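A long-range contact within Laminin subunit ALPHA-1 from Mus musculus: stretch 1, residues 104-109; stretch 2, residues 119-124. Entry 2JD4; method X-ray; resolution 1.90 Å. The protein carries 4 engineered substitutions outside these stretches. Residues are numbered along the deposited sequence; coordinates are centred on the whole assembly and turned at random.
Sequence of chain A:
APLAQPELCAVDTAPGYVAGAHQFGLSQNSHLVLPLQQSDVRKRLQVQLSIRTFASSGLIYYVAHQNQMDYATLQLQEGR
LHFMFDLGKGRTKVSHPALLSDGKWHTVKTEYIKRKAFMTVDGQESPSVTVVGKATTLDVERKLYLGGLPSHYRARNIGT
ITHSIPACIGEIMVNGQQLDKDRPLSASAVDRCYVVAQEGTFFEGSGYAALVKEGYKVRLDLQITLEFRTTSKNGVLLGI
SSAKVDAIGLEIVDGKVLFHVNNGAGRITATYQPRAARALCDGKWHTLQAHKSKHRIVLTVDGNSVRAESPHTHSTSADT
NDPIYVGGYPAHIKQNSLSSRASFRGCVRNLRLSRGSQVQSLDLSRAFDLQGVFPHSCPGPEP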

# COMPACT_ATOMS: atom_id res chain seq x y z
N LYS A 104 11.24 -6.26 -9.11
CA LYS A 104 12.06 -6.10 -10.31
C LYS A 104 11.14 -5.85 -11.50
O LYS A 104 9.98 -6.27 -11.50
CB LYS A 104 12.91 -7.34 -10.54
CG LYS A 104 13.97 -7.58 -9.47
CD LYS A 104 14.73 -8.88 -9.72
CE LYS A 104 15.89 -9.04 -8.75
NZ LYS A 104 15.44 -9.12 -7.34
N TRP A 105 11.65 -5.16 -12.51
CA TRP A 105 10.85 -4.86 -13.70
C TRP A 105 10.51 -6.09 -14.52
O TRP A 105 11.36 -6.95 -14.76
CB TRP A 105 11.58 -3.85 -14.60
CG TRP A 105 11.59 -2.45 -14.07
CD1 TRP A 105 12.60 -1.82 -13.40
CD2 TRP A 105 10.51 -1.51 -14.14
NE1 TRP A 105 12.22 -0.54 -13.06
CE2 TRP A 105 10.94 -0.33 -13.50
CE3 TRP A 105 9.22 -1.56 -14.68
CZ2 TRP A 105 10.12 0.80 -13.39
CZ3 TRP A 105 8.41 -0.44 -14.57
CH2 TRP A 105 8.87 0.73 -13.93
N HIS A 106 9.25 -6.17 -14.95
CA HIS A 106 8.77 -7.28 -15.76
C HIS A 106 8.02 -6.73 -16.97
O HIS A 106 7.42 -5.65 -16.89
CB HIS A 106 7.82 -8.17 -14.96
CG HIS A 106 8.44 -8.79 -13.75
ND1 HIS A 106 9.40 -9.77 -13.83
CD2 HIS A 106 8.22 -8.57 -12.43
CE1 HIS A 106 9.76 -10.13 -12.60
NE2 HIS A 106 9.06 -9.42 -11.74
N THR A 107 8.04 -7.46 -18.07
CA THR A 107 7.30 -7.05 -19.26
C THR A 107 6.08 -7.97 -19.28
O THR A 107 6.20 -9.17 -19.07
CB THR A 107 8.12 -7.24 -20.54
OG1 THR A 107 8.45 -8.62 -20.70
CG2 THR A 107 9.40 -6.42 -20.47
N VAL A 108 4.91 -7.39 -19.53
CA VAL A 108 3.67 -8.17 -19.55
C VAL A 108 2.89 -7.93 -20.83
O VAL A 108 2.83 -6.82 -21.34
CB VAL A 108 2.78 -7.80 -18.35
CG1 VAL A 108 1.43 -8.49 -18.46
CG2 VAL A 108 3.48 -8.19 -17.04
N LYS A 109 2.29 -8.99 -21.35
CA LYS A 109 1.50 -8.89 -22.56
C LYS A 109 0.22 -9.71 -22.42
O LYS A 109 0.26 -10.85 -21.96
CB LYS A 109 2.31 -9.41 -23.76
CG LYS A 109 1.61 -9.26 -25.10
CD LYS A 109 2.20 -10.21 -26.14
CE LYS A 109 3.69 -10.00 -26.34
NZ LYS A 109 4.24 -10.99 -27.31
N MET A 119 -1.48 -15.09 -22.40
CA MET A 119 -0.68 -14.11 -21.67
C MET A 119 0.81 -14.41 -21.76
O MET A 119 1.20 -15.57 -21.90
CB MET A 119 -1.05 -14.11 -20.19
CG MET A 119 -2.51 -13.90 -19.89
SD MET A 119 -2.73 -13.97 -18.10
CE MET A 119 -1.85 -12.44 -17.64
N THR A 120 1.62 -13.37 -21.63
CA THR A 120 3.07 -13.53 -21.68
C THR A 120 3.72 -12.66 -20.61
O THR A 120 3.34 -11.50 -20.43
CB THR A 120 3.64 -13.10 -23.05
OG1 THR A 120 2.94 -13.78 -24.10
CG2 THR A 120 5.12 -13.45 -23.14
N VAL A 121 4.67 -13.23 -19.88
CA VAL A 121 5.39 -12.49 -18.85
C VAL A 121 6.87 -12.76 -19.07
O VAL A 121 7.30 -13.91 -19.06
CB VAL A 121 4.99 -12.91 -17.41
CG1 VAL A 121 5.84 -12.14 -16.38
CG2 VAL A 121 3.51 -12.61 -17.18
N ASP A 122 7.64 -11.70 -19.29
CA ASP A 122 9.06 -11.82 -19.54
C ASP A 122 9.37 -12.83 -20.64
O ASP A 122 10.30 -13.61 -20.53
CB ASP A 122 9.81 -12.21 -18.26
CG ASP A 122 9.68 -11.17 -17.15
OD1 ASP A 122 9.66 -9.96 -17.47
OD2 ASP A 122 9.61 -11.55 -15.96
N GLY A 123 8.56 -12.82 -21.70
CA GLY A 123 8.78 -13.72 -22.82
C GLY A 123 8.22 -15.13 -22.71
O GLY A 123 8.14 -15.84 -23.73
N GLN A 124 7.84 -15.56 -21.51
CA GLN A 124 7.28 -16.90 -21.33
C GLN A 124 5.79 -16.84 -21.63
O GLN A 124 5.02 -16.24 -20.89
CB GLN A 124 7.54 -17.40 -19.89
CG GLN A 124 6.83 -16.61 -18.80
CD GLN A 124 7.35 -16.90 -17.39
OE1 GLN A 124 7.31 -18.04 -16.92
NE2 GLN A 124 7.85 -15.87 -16.72
O HOH W 1 6.74 -10.25 -22.33
O HOH W 2 0.60 -12.75 -24.54

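The two stretches meet as neighbouring antiparallel strands, paired through their backbones and fastened where the second strand ends by an aspartate that binds both a main-chain amide and a histidine ring. The strand directions differ by 172°, the axes approach to 4.8 Å, and 371 Å² of surface is buried, summed over both sides.

Lys109 and Thr120 form a hydrogen-bonded pair: Lys109 N donates to Thr120 O at 2.9 Å, and Thr120 N donates to Lys109 O, also at 2.9 Å. The ladder continues at Asp122, whose N donates to Thr107 O at 2.9 Å in a nearly straight bond. Between these links lies the non-hydrogen-bonded pair Val108 and Val121, where the strands draw together to a CA–CA distance of 4.7 Å. Here the alpha carbons face carbonyls across the gap, with CA-H...O contacts from Val108 CA to Thr120 O (3.5 Å) and from Val121 CA to Thr107 O (3.4 Å).

At Asp122 the backbone bond to Thr107 O is kept, while the side-chain OD1, not a main-chain carbonyl, accepts from Thr107 N. The chi1 of -63° (m) brings the carboxylate nearer to the first stretch, where OD1 accepts from Thr107 N at 3.0 Å and OD2 accepts from His106 ND1 at 2.8 Å. The second bond meets the histidine ring at its edge, near the ring plane, as a nitrogen donor requires. A short acidic side chain suits this position because its two oxygens can serve two adjacent donors at once. His106 NE2 is hydrogen-bonded elsewhere in the structure, so both ring nitrogens are engaged.

Side chains alternate across the sheet. Val108 and Val121, both buried and both with chi1 near 180° (t), share one face; their CG2 atoms lie 4.4 Å apart, a loose apolar contact appropriate to branched residues in a strand. On the other face, Lys109 CB and Thr120 CB are 4.0 Å apart. The aliphatic part of the lysine can pack here while its amino group extends beyond the pair. Thr120 OG1 hydrogen-bonds water 2 at 2.6 Å, and that water makes a weak bond to Lys109 O at 3.2 Å, adding a solvent link between the strands.

The second stretch reverses through a type I' turn from Val121 to Gln124, which begins at the last bridged residue, Val121. Gly123 suits this turn because, at its backbone angles, a CB would be jammed against the preceding carbonyl oxygen. Its N donates to water 1 at 3.2 Å, and the same water hydrogen-bonds Thr107 OG1 at 2.9 Å, bridging the turn to the first strand.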